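Long-range contacts in SPbeta prophage-derived uncharacterized protein YorR (Bacillus subtilis, PDB 3KB2), which is of unknown function but binds a guanosine phosphate with magnesium at a P-loop and may be a dTMP-kinase-like enzyme: residues A[12-17]-A[99-104]; A[5-10]-A[60-65]; A[107-112]-A[124-129]. All coordinates share one frame; numbering follows the deposited sequence.

How the interactions relate
Interactions 1 and 2 are buried contacts at the parallel sheet, one between a loop with its helix start and a strand, the other between two strands, whereas interaction 3 is a partly buried contact between two helices beyond the sheet. Strands 3-7 and 96-102 are neighbours, so the first two share that core: S15 OG bonds to D61 OD1, and V99 pairs with I5. Interaction 1 sets the apolar L101 under a phosphate-binding loop, interaction 2 relies on backbone bonds and a buried carboxylate, and interaction 3 on aliphatic tips with one long salt bridge at its margin. Helix 105-115 follows strand 96-102, and its I108 touches C12, while L129 touches P9, tying interaction 3 to the loop.

Interaction 1. Residues A[12-17]-A[99-104]; sequences CFKSTV and VYLHAD. With MG (magnesium ion), chain D; G3D (guanosine-3'-monophosphate-5'-diphosphate), chain C.
Oxygen O2B of the G3D beta-phosphate is gripped by three hydrogen bonds, all from the loop and the first helical residue that follows it. The backbone N of K14 makes the shortest, at 2.7 Å to O2B. The backbone N of C12 adds another at 3.2 Å to O2B, and K14 NZ closes the grip, the side chain bending at chi3 and chi4 (-52° and -53°) so that its ammonium curls back to the same oxygen. K14 NZ is also bonded to P9 O, which fixes its direction. O3B takes the N-H of S15 and at the same time binds magnesium, which S15 OG holds at 2.3 Å; four waters complete six ligands, and D61 OD1 bonds to S15 OG as a second-shell partner. On the alpha-phosphate, O1A receives T16 N and T16 OG1, the hydroxyl at 2.7 Å from O1A. The N-H groups of K14, S15 and T16 lie in the first turn of helix 14-25, whose N-terminal end, with the K14 charge, would be expected to stabilise the phosphate charge. F13, with a positive phi of 67°, turns its ring outward to the base: G3D C5 sits 3.5 Å above one ring face, offset toward the rim. Beneath the loop, L101 of strand 99-102 provides the apolar floor. L101 runs past the K14 side chain in the opposite direction, its CD1 touching C12 O at 3.3 Å and meeting V17 CG2 tip to tip at 4.0 Å. C12 SG, anti to its carbonyl carbon, lies over the backbone of H102. Strand 96-102 thus backs the turn into helix 14-25, the P-loop (Walker A motif), as in nucleoside monophosphate kinases and other P-loop NTPases.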
# COMPACT_ATOMS: atom_id res chain seq x y z
N CYS A 12 7.32 -11.82 -6.44
CA CYS A 12 8.31 -12.88 -6.31
C CYS A 12 7.79 -14.19 -6.88
O CYS A 12 8.14 -15.27 -6.41
CB CYS A 12 8.73 -13.05 -4.84
SG CYS A 12 9.76 -11.68 -4.22
N PHE A 13 6.94 -14.07 -7.90
CA PHE A 13 6.38 -15.21 -8.60
C PHE A 13 5.43 -16.10 -7.80
O PHE A 13 5.05 -17.17 -8.27
CB PHE A 13 7.53 -16.09 -9.16
CG PHE A 13 8.59 -15.32 -9.94
CD1 PHE A 13 8.33 -14.06 -10.47
CD2 PHE A 13 9.84 -15.90 -10.19
CE1 PHE A 13 9.29 -13.40 -11.25
CE2 PHE A 13 10.80 -15.24 -10.96
CZ PHE A 13 10.52 -13.99 -11.49
N LYS A 14 5.02 -15.65 -6.62
CA LYS A 14 4.12 -16.47 -5.80
C LYS A 14 2.88 -16.97 -6.51
O LYS A 14 2.63 -18.18 -6.57
CB LYS A 14 3.74 -15.72 -4.51
CG LYS A 14 4.95 -15.38 -3.65
CD LYS A 14 4.57 -15.02 -2.22
CE LYS A 14 3.50 -13.95 -2.18
NZ LYS A 14 3.91 -12.79 -2.99
N SER A 15 2.10 -16.06 -7.09
CA SER A 15 0.87 -16.43 -7.78
C SER A 15 1.08 -17.23 -9.05
O SER A 15 0.26 -18.07 -9.42
CB SER A 15 0.06 -15.17 -8.06
OG SER A 15 -0.40 -14.65 -6.82
N THR A 16 2.19 -16.95 -9.73
CA THR A 16 2.55 -17.64 -10.96
C THR A 16 2.90 -19.07 -10.56
O THR A 16 2.38 -20.03 -11.13
CB THR A 16 3.78 -16.97 -11.62
OG1 THR A 16 3.47 -15.60 -11.88
CG2 THR A 16 4.15 -17.65 -12.94
N VAL A 17 3.78 -19.22 -9.58
CA VAL A 17 4.17 -20.55 -9.13
C VAL A 17 2.92 -21.32 -8.74
O VAL A 17 2.74 -22.47 -9.14
CB VAL A 17 5.13 -20.49 -7.93
CG1 VAL A 17 5.28 -21.87 -7.30
CG2 VAL A 17 6.48 -20.01 -8.39
N VAL A 99 6.92 -22.61 1.54
CA VAL A 99 7.82 -22.02 0.55
C VAL A 99 8.00 -20.53 0.76
O VAL A 99 7.03 -19.80 0.96
CB VAL A 99 7.30 -22.27 -0.87
CG1 VAL A 99 8.26 -21.70 -1.89
CG2 VAL A 99 7.10 -23.73 -1.08
N TYR A 100 9.25 -20.09 0.73
CA TYR A 100 9.57 -18.67 0.90
C TYR A 100 10.23 -18.19 -0.39
O TYR A 100 11.36 -18.57 -0.71
CB TYR A 100 10.53 -18.50 2.10
CG TYR A 100 11.13 -17.11 2.27
CD1 TYR A 100 10.39 -15.96 1.98
CD2 TYR A 100 12.44 -16.94 2.74
CE1 TYR A 100 10.94 -14.68 2.14
CE2 TYR A 100 12.99 -15.66 2.90
CZ TYR A 100 12.24 -14.54 2.60
OH TYR A 100 12.78 -13.27 2.74
N LEU A 101 9.52 -17.37 -1.14
CA LEU A 101 10.07 -16.85 -2.37
C LEU A 101 10.51 -15.42 -2.14
O LEU A 101 9.73 -14.59 -1.68
CB LEU A 101 9.02 -16.91 -3.48
CG LEU A 101 8.47 -18.30 -3.81
CD1 LEU A 101 7.57 -18.21 -5.04
CD2 LEU A 101 9.61 -19.27 -4.08
N HIS A 102 11.77 -15.13 -2.46
CA HIS A 102 12.30 -13.78 -2.26
C HIS A 102 13.14 -13.29 -3.43
O HIS A 102 13.15 -13.88 -4.51
CB HIS A 102 13.13 -13.74 -0.98
CG HIS A 102 14.28 -14.70 -0.98
ND1 HIS A 102 14.13 -16.05 -0.77
CD2 HIS A 102 15.60 -14.51 -1.23
CE1 HIS A 102 15.29 -16.65 -0.89
NE2 HIS A 102 16.21 -15.74 -1.17
N ALA A 103 13.86 -12.19 -3.20
CA ALA A 103 14.75 -11.60 -4.19
C ALA A 103 15.39 -10.37 -3.57
O ALA A 103 14.85 -9.80 -2.62
CB ALA A 103 13.98 -11.21 -5.44
N ASP A 104 16.54 -9.96 -4.09
CA ASP A 104 17.22 -8.79 -3.56
C ASP A 104 16.28 -7.58 -3.70
O ASP A 104 15.35 -7.61 -4.50
CB ASP A 104 18.53 -8.52 -4.33
CG ASP A 104 19.63 -9.52 -3.97
OD1 ASP A 104 19.56 -10.14 -2.88
OD2 ASP A 104 20.59 -9.67 -4.76
MG MG D . 0.07 -12.57 -5.93
PB G3D C . 3.47 -12.19 -6.86
O1B G3D C . 3.25 -10.78 -6.30
O2B G3D C . 4.38 -13.07 -6.13
O3B G3D C . 1.99 -12.92 -7.00
PA G3D C . 3.37 -12.94 -9.63
O3A G3D C . 3.90 -12.11 -8.35
O1A G3D C . 3.54 -14.38 -9.45
O2A G3D C . 1.98 -12.39 -9.95
O5' G3D C . 4.49 -12.50 -10.77
C5' G3D C . 4.75 -11.04 -10.71
C4' G3D C . 5.26 -10.89 -12.23
O4' G3D C . 6.49 -11.56 -12.53
C3' G3D C . 4.37 -11.25 -13.30
O3' G3D C . 4.36 -10.29 -14.33
C2' G3D C . 4.68 -12.70 -13.78
O2' G3D C . 4.40 -12.89 -15.05
C1' G3D C . 6.37 -12.40 -13.69
N9 G3D C . 7.06 -13.74 -13.72
C8 G3D C . 6.46 -14.92 -13.30
N7 G3D C . 7.50 -15.75 -13.55
C5 G3D C . 8.59 -15.18 -14.21
C6 G3D C . 9.66 -15.74 -14.57
O6 G3D C . 10.22 -16.88 -14.53
N1 G3D C . 10.61 -14.73 -15.13
C2 G3D C . 10.16 -13.52 -15.17
N2 G3D C . 11.16 -12.52 -15.66
N3 G3D C . 9.07 -12.93 -14.70
C4 G3D C . 8.29 -13.91 -14.27
P1 G3D C . 3.27 -9.66 -14.85
O4P G3D C . 2.76 -10.35 -15.99
O5P G3D C . 3.93 -8.28 -15.34
O6P G3D C . 2.23 -9.08 -13.89
O HOH W 1 0.09 -12.10 -8.24
O HOH W 2 0.65 -13.51 -3.95
O HOH W 3 -2.09 -11.79 -5.84
O HOH W 4 0.87 -10.64 -5.08

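Interaction 2. Residues A[5-10]-A[60-65]; sequences ILEGPD and IDRFVY
Strands 5-7 and 60-61 run parallel, I5 opposite I60 and L6 opposite D61, joined by a straight bond from L6 N to I60 O (176°) and a more bent one from R62 N to L6 O. Beyond the pairing, the E7 side chain folds at chi2 (-78°) and carries its buried carboxylate to the start of helix 64-70. There OE1 accepts F63 N at 3.0 Å, from above the carboxylate plane, as well as S66 OG, while OE2 takes a weak bond from Y65 N. The helix N-terminus would thus probably favour a charged E7. On the I5 and I60 side of the sheet, I5 CG2 packs on F63 CB at 3.6 Å. The F63 ring has I60 CD1 over the centre of one face and V64 CG1 over the other. This pair of adjacent strands belongs to the parallel core of the P-loop kinase fold, and D61-R62-F63 resembles the Asp-Arg-aromatic motif familiar from thymidylate kinases. On the opposite side of the sheet, D61 is bonded to S15, the serine that binds magnesium. R62 meets the loop after strand 3-7 through a water that accepts from NH1 at 2.8 Å and donates to G8 O and D10 OD2. D10 OD2 lies 4.0 Å from R62 NH1, far off the plane of the guanidinium, so any attraction would be between charges, with no N-H directed at the oxygen.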
# COMPACT_ATOMS: atom_id res chain seq x y z
N ILE A 5 2.34 -23.97 1.03
CA ILE A 5 2.19 -22.58 1.45
C ILE A 5 3.24 -21.69 0.79
O ILE A 5 4.45 -21.93 0.91
CB ILE A 5 2.31 -22.49 2.99
CG1 ILE A 5 1.19 -23.33 3.64
CG2 ILE A 5 2.19 -21.06 3.46
CD1 ILE A 5 1.50 -23.75 5.05
N LEU A 6 2.78 -20.67 0.08
CA LEU A 6 3.66 -19.74 -0.62
C LEU A 6 3.74 -18.40 0.10
O LEU A 6 2.74 -17.69 0.22
CB LEU A 6 3.16 -19.54 -2.05
CG LEU A 6 3.04 -20.87 -2.80
CD1 LEU A 6 2.46 -20.64 -4.18
CD2 LEU A 6 4.43 -21.52 -2.90
N GLU A 7 4.93 -18.05 0.56
CA GLU A 7 5.12 -16.81 1.28
C GLU A 7 6.24 -16.00 0.68
O GLU A 7 7.08 -16.52 -0.06
CB GLU A 7 5.42 -17.09 2.76
CG GLU A 7 4.27 -17.73 3.52
CD GLU A 7 3.20 -16.72 3.91
OE1 GLU A 7 2.87 -15.86 3.06
OE2 GLU A 7 2.69 -16.79 5.05
N GLY A 8 6.26 -14.71 0.99
CA GLY A 8 7.29 -13.85 0.47
C GLY A 8 6.71 -12.52 0.02
O GLY A 8 5.50 -12.39 -0.15
N PRO A 9 7.58 -11.51 -0.16
CA PRO A 9 7.17 -10.18 -0.60
C PRO A 9 6.57 -10.20 -2.00
O PRO A 9 6.66 -11.21 -2.71
CB PRO A 9 8.47 -9.39 -0.56
CG PRO A 9 9.49 -10.44 -0.93
CD PRO A 9 9.05 -11.59 -0.04
N ASP A 10 5.98 -9.08 -2.40
CA ASP A 10 5.36 -8.94 -3.72
C ASP A 10 6.31 -9.13 -4.89
O ASP A 10 7.53 -8.93 -4.77
CB ASP A 10 4.74 -7.56 -3.86
CG ASP A 10 3.50 -7.38 -3.03
OD1 ASP A 10 2.87 -6.31 -3.15
OD2 ASP A 10 3.16 -8.31 -2.26
N ILE A 60 -1.75 -22.50 -0.81
CA ILE A 60 -2.14 -21.28 -0.12
C ILE A 60 -1.18 -20.15 -0.51
O ILE A 60 -0.01 -20.15 -0.13
CB ILE A 60 -2.12 -21.48 1.42
CG1 ILE A 60 -3.14 -22.57 1.80
CG2 ILE A 60 -2.39 -20.16 2.13
CD1 ILE A 60 -3.26 -22.85 3.29
N ASP A 61 -1.69 -19.20 -1.30
CA ASP A 61 -0.92 -18.04 -1.76
C ASP A 61 -0.96 -17.00 -0.65
O ASP A 61 -1.93 -16.25 -0.53
CB ASP A 61 -1.58 -17.51 -3.05
CG ASP A 61 -0.73 -16.45 -3.76
OD1 ASP A 61 -1.09 -16.11 -4.90
OD2 ASP A 61 0.26 -15.96 -3.19
N ARG A 62 0.09 -16.98 0.18
CA ARG A 62 0.21 -16.07 1.32
C ARG A 62 -0.60 -16.62 2.49
O ARG A 62 -1.79 -16.93 2.34
CB ARG A 62 -0.25 -14.66 0.96
CG ARG A 62 0.59 -14.04 -0.13
CD ARG A 62 0.79 -12.57 0.12
NE ARG A 62 -0.48 -11.86 0.11
CZ ARG A 62 -0.59 -10.54 0.21
NH1 ARG A 62 0.50 -9.79 0.34
NH2 ARG A 62 -1.79 -9.98 0.19
N PHE A 63 0.03 -16.74 3.66
CA PHE A 63 -0.64 -17.32 4.81
C PHE A 63 -0.29 -16.64 6.15
O PHE A 63 -0.19 -15.41 6.21
CB PHE A 63 -0.31 -18.82 4.81
CG PHE A 63 -1.24 -19.67 5.65
CD1 PHE A 63 -2.55 -19.28 5.88
CD2 PHE A 63 -0.79 -20.87 6.20
CE1 PHE A 63 -3.41 -20.08 6.65
CE2 PHE A 63 -1.63 -21.67 6.96
CZ PHE A 63 -2.94 -21.27 7.19
N VAL A 64 -0.12 -17.43 7.21
CA VAL A 64 0.18 -16.92 8.55
C VAL A 64 1.45 -16.07 8.66
O VAL A 64 1.51 -15.16 9.47
CB VAL A 64 0.28 -18.07 9.61
CG1 VAL A 64 -1.07 -18.77 9.77
CG2 VAL A 64 1.36 -19.09 9.20
N TYR A 65 2.47 -16.37 7.86
CA TYR A 65 3.69 -15.59 7.96
C TYR A 65 3.53 -14.19 7.39
O TYR A 65 3.99 -13.23 7.99
CB TYR A 65 4.84 -16.36 7.32
CG TYR A 65 5.04 -17.68 8.02
CD1 TYR A 65 5.39 -17.73 9.38
CD2 TYR A 65 4.79 -18.88 7.36
CE1 TYR A 65 5.46 -18.94 10.06
CE2 TYR A 65 4.86 -20.09 8.03
CZ TYR A 65 5.20 -20.12 9.37
OH TYR A 65 5.25 -21.34 10.01
O HOH W 5 3.25 -10.20 0.05

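Interaction 3. Residues A[107-112]-A[124-129]; sequences VIKKRL and DIDSIL
The R111 guanidinium has V107 CG1 3.4 Å above one of its faces, offset toward the rim, and its NH1 and NH2 are bonded to C11 O and T148 O, which pin the group beside the nucleotide loop. The D126 carboxylate is the flat group of the interface itself: the extended K109 chain crosses the D126 side chain at about a right angle and leaves NZ 3.8 Å from OD2, a long salt bridge at the margin. Inside that charged margin the contact is aliphatic. I125 has the largest share, its two branches splitting between partners. CG2, anti to the backbone N, meets I108 CG2 at 3.9 Å, whereas CD1 meets L112 CD1 tip to tip at 3.7 Å. One turn further on, L129 CD2 reaches I108 CG1 at 4.2 Å and also packs against the proline of the nucleotide loop, P9. The helices cross steeply, at 125° between their directions, and with 11.0 Å between the segment axes they meet through side-chain ends. Helices 105-115 and 122-137 flank a short connection that probably corresponds to the LID region of thymidylate-kinase-like P-loop proteins.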
# COMPACT_ATOMS: atom_id res chain seq x y z
N VAL A 107 16.11 -6.03 -7.21
CA VAL A 107 15.26 -6.80 -8.11
C VAL A 107 13.78 -6.53 -7.88
O VAL A 107 13.00 -6.40 -8.82
CB VAL A 107 15.49 -8.30 -7.92
CG1 VAL A 107 14.70 -9.10 -8.95
CG2 VAL A 107 16.97 -8.61 -8.03
N ILE A 108 13.40 -6.46 -6.61
CA ILE A 108 12.02 -6.19 -6.25
C ILE A 108 11.63 -4.81 -6.73
O ILE A 108 10.60 -4.63 -7.36
CB ILE A 108 11.84 -6.27 -4.71
CG1 ILE A 108 12.12 -7.70 -4.24
CG2 ILE A 108 10.44 -5.81 -4.31
CD1 ILE A 108 11.27 -8.74 -4.93
N LYS A 109 12.46 -3.82 -6.43
CA LYS A 109 12.17 -2.46 -6.84
C LYS A 109 11.98 -2.38 -8.35
O LYS A 109 11.09 -1.67 -8.83
CB LYS A 109 13.28 -1.54 -6.36
CG LYS A 109 13.33 -1.47 -4.85
CD LYS A 109 14.57 -0.75 -4.37
CE LYS A 109 14.72 -0.87 -2.86
NZ LYS A 109 15.95 -0.17 -2.40
N LYS A 110 12.80 -3.11 -9.09
CA LYS A 110 12.71 -3.13 -10.55
C LYS A 110 11.35 -3.68 -11.00
O LYS A 110 10.69 -3.12 -11.86
CB LYS A 110 13.83 -4.00 -11.14
CG LYS A 110 13.90 -3.97 -12.66
CD LYS A 110 13.95 -5.38 -13.26
CE LYS A 110 15.19 -6.14 -12.82
NZ LYS A 110 16.43 -5.45 -13.27
N ARG A 111 10.94 -4.79 -10.41
CA ARG A 111 9.68 -5.38 -10.79
C ARG A 111 8.51 -4.47 -10.48
O ARG A 111 7.49 -4.52 -11.16
CB ARG A 111 9.53 -6.74 -10.12
CG ARG A 111 10.60 -7.72 -10.59
CD ARG A 111 10.48 -9.08 -9.94
NE ARG A 111 11.53 -9.95 -10.46
CZ ARG A 111 11.91 -11.08 -9.88
NH1 ARG A 111 11.33 -11.49 -8.75
NH2 ARG A 111 12.89 -11.79 -10.42
N LEU A 112 8.65 -3.63 -9.46
CA LEU A 112 7.60 -2.68 -9.08
C LEU A 112 7.52 -1.55 -10.11
O LEU A 112 6.44 -1.12 -10.49
CB LEU A 112 7.89 -2.10 -7.69
CG LEU A 112 7.68 -3.08 -6.52
CD1 LEU A 112 8.18 -2.49 -5.21
CD2 LEU A 112 6.20 -3.40 -6.43
N ASP A 124 10.66 1.59 2.63
CA ASP A 124 9.54 0.73 3.02
C ASP A 124 9.76 -0.68 2.50
O ASP A 124 9.59 -1.66 3.22
CB ASP A 124 8.21 1.25 2.47
CG ASP A 124 7.01 0.56 3.12
OD1 ASP A 124 5.89 0.63 2.57
OD2 ASP A 124 7.19 -0.05 4.19
N ILE A 125 10.13 -0.77 1.22
CA ILE A 125 10.37 -2.06 0.59
C ILE A 125 11.44 -2.83 1.35
O ILE A 125 11.36 -4.05 1.48
CB ILE A 125 10.82 -1.89 -0.87
CG1 ILE A 125 9.70 -1.24 -1.68
CG2 ILE A 125 11.22 -3.24 -1.45
CD1 ILE A 125 8.37 -1.97 -1.60
N ASP A 126 12.45 -2.12 1.84
CA ASP A 126 13.53 -2.77 2.59
C ASP A 126 13.06 -3.35 3.90
O ASP A 126 13.40 -4.48 4.24
CB ASP A 126 14.66 -1.79 2.89
CG ASP A 126 15.40 -1.38 1.65
OD1 ASP A 126 15.96 -2.28 0.98
OD2 ASP A 126 15.42 -0.18 1.35
N SER A 127 12.29 -2.57 4.66
CA SER A 127 11.80 -3.02 5.95
C SER A 127 10.88 -4.23 5.81
O SER A 127 10.84 -5.11 6.67
CB SER A 127 11.04 -1.89 6.65
OG SER A 127 9.84 -1.59 5.97
N ILE A 128 10.13 -4.28 4.71
CA ILE A 128 9.23 -5.39 4.48
C ILE A 128 10.02 -6.65 4.14
O ILE A 128 9.71 -7.73 4.64
CB ILE A 128 8.25 -5.08 3.34
CG1 ILE A 128 7.25 -4.02 3.81
CG2 ILE A 128 7.50 -6.34 2.92
CD1 ILE A 128 6.27 -3.63 2.74
N LEU A 129 11.03 -6.50 3.29
CA LEU A 129 11.88 -7.61 2.90
C LEU A 129 12.57 -8.19 4.12
O LEU A 129 12.67 -9.41 4.27
CB LEU A 129 12.92 -7.16 1.88
CG LEU A 129 12.42 -6.75 0.49
CD1 LEU A 129 13.61 -6.41 -0.40
CD2 LEU A 129 11.62 -7.87 -0.12